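Local coordinates for protein putative carbonic anhydrase (Streptococcus mutans, PDB 3LAS) that probably catalyses the reversible, zinc-dependent interconversion of carbon dioxide and hydrogencarbonate, as a dimeric beta-class carbonic anhydrase, at residues Gln14-Val17 and Asp18-Thr22; Thr67-Val70 and Ile71-Leu74. All coordinates share one frame; numbering follows the deposited sequence.

Interaction 1. Residues Gln14-Val17 and Asp18-Thr22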
ATOM      1  N   GLN A  14      -2.333  -8.504  20.458  1.00 10.78           N
ATOM      2  CA  GLN A  14      -3.325  -9.011  21.407  1.00 11.34           C
ATOM      3  C   GLN A  14      -4.329  -7.945  21.905  1.00 11.16           C
ATOM      4  O   GLN A  14      -5.532  -8.203  21.975  1.00 11.81           O
ATOM      5  CB  GLN A  14      -2.590  -9.621  22.612  1.00 13.92           C
ATOM      6  CG  GLN A  14      -3.599 -10.147  23.696  1.00 14.49           C
ATOM      7  CD  GLN A  14      -4.384 -11.352  23.134  1.00 15.77           C
ATOM      8  OE1 GLN A  14      -3.794 -12.355  22.709  1.00 17.45           O
ATOM      9  NE2 GLN A  14      -5.765 -11.300  23.191  1.00 15.39           N
ATOM     10  N   ALA A  15      -3.806  -6.756  22.161  1.00 12.30           N
ATOM     11  CA  ALA A  15      -4.725  -5.688  22.578  1.00 12.04           C
ATOM     12  C   ALA A  15      -5.756  -5.301  21.555  1.00 11.06           C
ATOM     13  O   ALA A  15      -6.940  -5.007  21.838  1.00 13.01           O
ATOM     14  CB  ALA A  15      -3.954  -4.468  23.000  1.00 14.52           C
ATOM     15  N   TYR A  16      -5.339  -5.352  20.290  1.00 10.69           N
ATOM     16  CA  TYR A  16      -6.242  -5.034  19.211  1.00  9.74           C
ATOM     17  C   TYR A  16      -7.325  -6.110  19.051  1.00 10.39           C
ATOM     18  O   TYR A  16      -8.500  -5.829  18.841  1.00 10.47           O
ATOM     19  CB  TYR A  16      -5.505  -4.872  17.864  1.00  9.30           C
ATOM     20  CG  TYR A  16      -6.413  -4.456  16.772  1.00 10.29           C
ATOM     21  CD1 TYR A  16      -6.951  -3.131  16.782  1.00 11.20           C
ATOM     22  CD2 TYR A  16      -6.823  -5.290  15.702  1.00  8.87           C
ATOM     23  CE1 TYR A  16      -7.758  -2.665  15.827  1.00 11.12           C
ATOM     24  CE2 TYR A  16      -7.647  -4.853  14.697  1.00  9.55           C
ATOM     25  CZ  TYR A  16      -8.143  -3.522  14.765  1.00 10.13           C
ATOM     26  OH  TYR A  16      -8.974  -3.132  13.745  1.00 12.75           O
ATOM     27  N   VAL A  17      -6.909  -7.390  19.183  1.00  9.85           N
ATOM     28  CA  VAL A  17      -7.883  -8.495  19.129  1.00  9.74           C
ATOM     29  C   VAL A  17      -8.956  -8.299  20.192  1.00 11.05           C
ATOM     30  O   VAL A  17     -10.141  -8.473  19.972  1.00 11.43           O
ATOM     31  CB  VAL A  17      -7.146  -9.805  19.382  1.00 10.13           C
ATOM     32  CG1 VAL A  17      -8.116 -10.977  19.581  1.00 13.06           C
ATOM     33  CG2 VAL A  17      -6.308 -10.118  18.128  1.00 12.58           C
ATOM     34  N   ASP A  18      -8.507  -7.911  21.402  1.00 10.44           N
ATOM     35  CA  ASP A  18      -9.489  -7.773  22.486  1.00 11.61           C
ATOM     36  C   ASP A  18     -10.461  -6.633  22.204  1.00 12.20           C
ATOM     37  O   ASP A  18     -11.654  -6.766  22.448  1.00 12.97           O
ATOM     38  CB  ASP A  18      -8.680  -7.509  23.781  1.00 12.37           C
ATOM     39  CG  ASP A  18      -7.918  -8.755  24.280  1.00 15.62           C
ATOM     40  OD1 ASP A  18      -8.172  -9.899  23.907  1.00 19.54           O
ATOM     41  OD2 ASP A  18      -7.028  -8.486  25.088  1.00 20.26           O
ATOM     42  N   LEU A  19      -9.984  -5.521  21.631  1.00 11.08           N
ATOM     43  CA  LEU A  19     -10.871  -4.409  21.248  1.00 12.93           C
ATOM     44  C   LEU A  19     -11.750  -4.739  20.086  1.00 11.93           C
ATOM     45  O   LEU A  19     -12.905  -4.293  19.996  1.00 14.43           O
ATOM     46  CB  LEU A  19      -9.984  -3.186  20.897  1.00 13.67           C
ATOM     47  CG  LEU A  19      -9.386  -2.513  22.134  1.00 16.52           C
ATOM     48  CD1 LEU A  19      -8.229  -1.641  21.723  1.00 16.61           C
ATOM     49  CD2 LEU A  19     -10.514  -1.641  22.856  1.00 15.17           C
ATOM     50  N   HIS A  20     -11.199  -5.459  19.058  1.00 10.88           N
ATOM     51  CA  HIS A  20     -11.939  -5.656  17.815  1.00 10.76           C
ATOM     52  C   HIS A  20     -13.117  -6.591  18.074  1.00 11.96           C
ATOM     53  O   HIS A  20     -14.175  -6.481  17.441  1.00 13.30           O
ATOM     54  CB  HIS A  20     -10.928  -6.273  16.794  1.00 11.24           C
ATOM     55  CG  HIS A  20     -11.495  -6.468  15.427  1.00  9.94           C
ATOM     56  ND1 HIS A  20     -12.382  -7.498  15.103  1.00 10.78           N
ATOM     57  CD2 HIS A  20     -11.285  -5.762  14.271  1.00 11.91           C
ATOM     58  CE1 HIS A  20     -12.689  -7.430  13.799  1.00 10.59           C
ATOM     59  NE2 HIS A  20     -12.055  -6.352  13.296  1.00 11.96           N
ATOM     60  N   GLY A  21     -12.915  -7.587  18.974  1.00 12.88           N
ATOM     61  CA  GLY A  21     -13.901  -8.697  19.123  1.00 12.59           C
ATOM     62  C   GLY A  21     -14.159  -9.398  17.794  1.00 11.04           C
ATOM     63  O   GLY A  21     -13.292  -9.385  16.889  1.00 11.94           O
ATOM     64  N   THR A  22     -15.267 -10.096  17.669  1.00 13.06           N
ATOM     65  CA  THR A  22     -15.582 -10.874  16.477  1.00 12.93           C
ATOM     66  C   THR A  22     -16.665 -10.149  15.746  1.00 14.29           C
ATOM     67  O   THR A  22     -17.769  -9.943  16.267  1.00 15.77           O
ATOM     68  CB  THR A  22     -16.061 -12.257  16.856  1.00 17.44           C
ATOM     69  OG1 THR A  22     -14.992 -12.943  17.485  1.00 22.45           O
ATOM     70  CG2 THR A  22     -16.453 -13.019  15.558  1.00 18.06           C
TER

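Interaction 2. Residues Thr67-Val70 and Ile71-Leu74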
ATOM      1  N   THR A  67       1.741   2.614 -11.156  1.00  9.21           N
ATOM      2  CA  THR A  67       2.517   1.503 -11.769  1.00  8.36           C
ATOM      3  C   THR A  67       1.562   0.462 -12.323  1.00  8.66           C
ATOM      4  O   THR A  67       0.361   0.534 -12.039  1.00  9.33           O
ATOM      5  CB  THR A  67       3.427   0.830 -10.709  1.00  8.45           C
ATOM      6  OG1 THR A  67       2.526   0.205  -9.751  1.00 10.26           O
ATOM      7  CG2 THR A  67       4.336   1.910  -9.988  1.00 10.61           C
ATOM      8  N   ASP A  68       2.098  -0.533 -12.991  1.00  9.56           N
ATOM      9  CA  ASP A  68       1.281  -1.668 -13.415  1.00 10.45           C
ATOM     10  C   ASP A  68       0.625  -2.362 -12.237  1.00  9.21           C
ATOM     11  O   ASP A  68      -0.523  -2.800 -12.373  1.00  8.92           O
ATOM     12  CB  ASP A  68       2.092  -2.698 -14.229  1.00 11.27           C
ATOM     13  CG  ASP A  68       2.492  -2.186 -15.619  1.00 18.05           C
ATOM     14  OD1 ASP A  68       1.982  -1.213 -16.122  1.00 24.30           O
ATOM     15  OD2 ASP A  68       3.354  -2.894 -16.215  1.00 25.40           O
ATOM     16  N   ASP A  69       1.281  -2.479 -11.092  1.00  8.23           N
ATOM     17  CA  ASP A  69       0.671  -3.110  -9.933  1.00  8.49           C
ATOM     18  C   ASP A  69      -0.446  -2.263  -9.367  1.00  8.04           C
ATOM     19  O   ASP A  69      -1.477  -2.800  -8.966  1.00  8.92           O
ATOM     20  CB  ASP A  69       1.775  -3.326  -8.862  1.00  8.62           C
ATOM     21  CG  ASP A  69       1.337  -4.181  -7.702  1.00  7.99           C
ATOM     22  OD1 ASP A  69       0.304  -4.891  -7.764  1.00 10.44           O
ATOM     23  OD2 ASP A  69       2.054  -4.171  -6.681  1.00  8.54           O
ATOM     24  N   VAL A  70      -0.309  -0.934  -9.346  1.00  7.19           N
ATOM     25  CA  VAL A  70      -1.395  -0.070  -8.876  1.00  6.78           C
ATOM     26  C   VAL A  70      -2.552  -0.250  -9.819  1.00  7.56           C
ATOM     27  O   VAL A  70      -3.687  -0.386  -9.314  1.00  7.96           O
ATOM     28  CB  VAL A  70      -0.916   1.370  -8.770  1.00  6.98           C
ATOM     29  CG1 VAL A  70      -2.127   2.297  -8.599  1.00  9.38           C
ATOM     30  CG2 VAL A  70       0.092   1.500  -7.595  1.00  8.30           C
ATOM     31  N   ILE A  71      -2.366  -0.285 -11.112  1.00  6.93           N
ATOM     32  CA  ILE A  71      -3.505  -0.454 -12.057  1.00  8.74           C
ATOM     33  C   ILE A  71      -4.098  -1.847 -11.850  1.00  8.19           C
ATOM     34  O   ILE A  71      -5.339  -1.977 -11.764  1.00  8.25           O
ATOM     35  CB  ILE A  71      -3.054  -0.214 -13.457  1.00  8.95           C
ATOM     36  CG1 ILE A  71      -2.786   1.301 -13.587  1.00 13.14           C
ATOM     37  CG2 ILE A  71      -4.161  -0.704 -14.433  1.00 10.36           C
ATOM     38  CD1 ILE A  71      -2.106   1.841 -14.801  1.00 17.64           C
ATOM     39  N   ARG A  72      -3.289  -2.923 -11.707  1.00  7.69           N
ATOM     40  CA  ARG A  72      -3.843  -4.222 -11.428  1.00  8.87           C
ATOM     41  C   ARG A  72      -4.758  -4.199 -10.212  1.00  7.67           C
ATOM     42  O   ARG A  72      -5.862  -4.779 -10.195  1.00  8.75           O
ATOM     43  CB  ARG A  72      -2.666  -5.203 -11.210  1.00  9.35           C
ATOM     44  CG  ARG A  72      -3.078  -6.624 -10.762  1.00  7.93           C
ATOM     45  CD  ARG A  72      -1.896  -7.400 -10.253  1.00 10.02           C
ATOM     46  NE  ARG A  72      -1.434  -6.946  -8.937  1.00  8.52           N
ATOM     47  CZ  ARG A  72      -1.840  -7.436  -7.765  1.00  7.52           C
ATOM     48  NH1 ARG A  72      -2.773  -8.365  -7.617  1.00 10.10           N
ATOM     49  NH2 ARG A  72      -1.287  -6.967  -6.648  1.00  8.25           N
ATOM     50  N   SER A  73      -4.243  -3.553  -9.170  1.00  7.32           N
ATOM     51  CA  SER A  73      -4.947  -3.520  -7.917  1.00  7.50           C
ATOM     52  C   SER A  73      -6.227  -2.703  -8.004  1.00  7.53           C
ATOM     53  O   SER A  73      -7.247  -3.073  -7.369  1.00  8.09           O
ATOM     54  CB  SER A  73      -4.022  -3.003  -6.815  1.00  7.28           C
ATOM     55  OG  SER A  73      -2.878  -3.863  -6.667  1.00  7.68           O
ATOM     56  N   LEU A  74      -6.185  -1.591  -8.728  1.00  7.57           N
ATOM     57  CA  LEU A  74      -7.360  -0.799  -8.916  1.00  7.53           C
ATOM     58  C   LEU A  74      -8.390  -1.505  -9.749  1.00  8.12           C
ATOM     59  O   LEU A  74      -9.598  -1.318  -9.500  1.00  9.00           O
ATOM     60  CB  LEU A  74      -7.028   0.582  -9.536  1.00  9.17           C
ATOM     61  CG  LEU A  74      -6.257   1.519  -8.651  1.00  7.80           C
ATOM     62  CD1 LEU A  74      -5.786   2.732  -9.420  1.00 10.07           C
ATOM     63  CD2 LEU A  74      -7.153   1.961  -7.459  1.00 12.18           C
TER

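Interaction 1. Residues Gln14-Val17 and Asp18-Thr22
Gln14 and Asp18, one helical turn apart, are joined twice on helix 5-20. Besides the backbone bond from Asp18 N to Gln14 O, the side-chain NE2 of Gln14 donates to Asp18 OD1 at 2.9 Å. CG of Gln14 stands opposite the backbone N (chi1 178°) and the chain bends at chi2, which carries NE2 forward to Asp18. Asp18 OD1 lies in the plane of the Gln14 amide, which meets that oxygen from above the carboxylate plane, the two planes being 44° apart. The N-H points only roughly at the oxygen. The other end of the amide, OE1, accepts from Arg161 of the second subunit, so the side chain links its own helix to the partner. Ala15 O receives Leu19 N at 3.1 Å. Tyr16 O takes a shorter bond, 2.7 Å from His20 N, and the two side chains lean on each other: His20 CB sits over one face of the phenol ring, towards its rim, while Tyr16 OH lies at the edge of the imidazole, 3.5 Å from His20 CD2. The rings are oblique, their centroids 5.6 Å apart. Leu53 touches both side chains, and Tyr155 of the second subunit packs on Tyr16. Val17 O closes the series by accepting Gly21 N at 3.1 Å. The carbonyl oxygen of Gly21 accepts a nearly straight bond from His20 ND1 at 2.8 Å. This is the C-terminal end of an N-terminal helix that lies against the partner subunit: the helix ends after His20, and Gly21, the first residue beyond it, has positive phi.

Interaction 2. Residues Thr67-Val70 and Ile71-Leu74
Asp69 and Arg72 lie side by side and point the same way, with carboxylate and guanidinium planes only 21° apart. Both first torsions are near 180°, and the arginine bends at chi3 (73°), which turns its NE edge to the aspartate. The result is a side-on salt bridge with both nitrogens on one oxygen, NE and NH2 reaching Asp69 OD1 at 2.9 Å and 2.8 Å: NH2 meets OD1 on its syn lone pair, the side of the other oxygen, whereas NE comes in nearly in line with the C-O bond. Ser73 turns back onto the preceding turn, its OG donating to Asp69 O at 2.9 Å from the face of that carbonyl opposite to Ser73 N. On the apolar side Val70 and Leu74 run alongside each other, CG1 to CD1 at 3.8 Å, towards strands 33-38 and 56-61. Thr67 caps the N-terminus of the helix, its OG1 accepting from Val70 N at 3.1 Å. The same hydroxyl is hydrogen-bonded to Asp69 OD2 of the second subunit, and reciprocally. NH1 and NH2 of Arg72 also bond Phe121 O and Ala62 O of the second subunit. The buried carboxylate is thus held by both oxygens, and its arginine partner probably offsets its charge and favours the ionised form.

Overall arrangement
Interactions 1 and 2 follow in series along the chain, on separate helices, and do not touch: their centres are about 32 Å apart and their nearest atoms about 21 Å. What they share is the second subunit, met by interaction 1 at the surface, its centre about 26 Å from the centre of the chain, and by interaction 2 at a buried part of the interface, its centre about 11 Å from the centre of the chain. Interaction 2 is the nearer to the metal site of Cys38, His91 and Cys94; the side chain of Thr67 lies about 13 Å from the zinc ion and about 9 Å from a bound guanidine. Residues 14-22 lie away from that site, with the Tyr16 side chain about 12 Å from a magnesium ion.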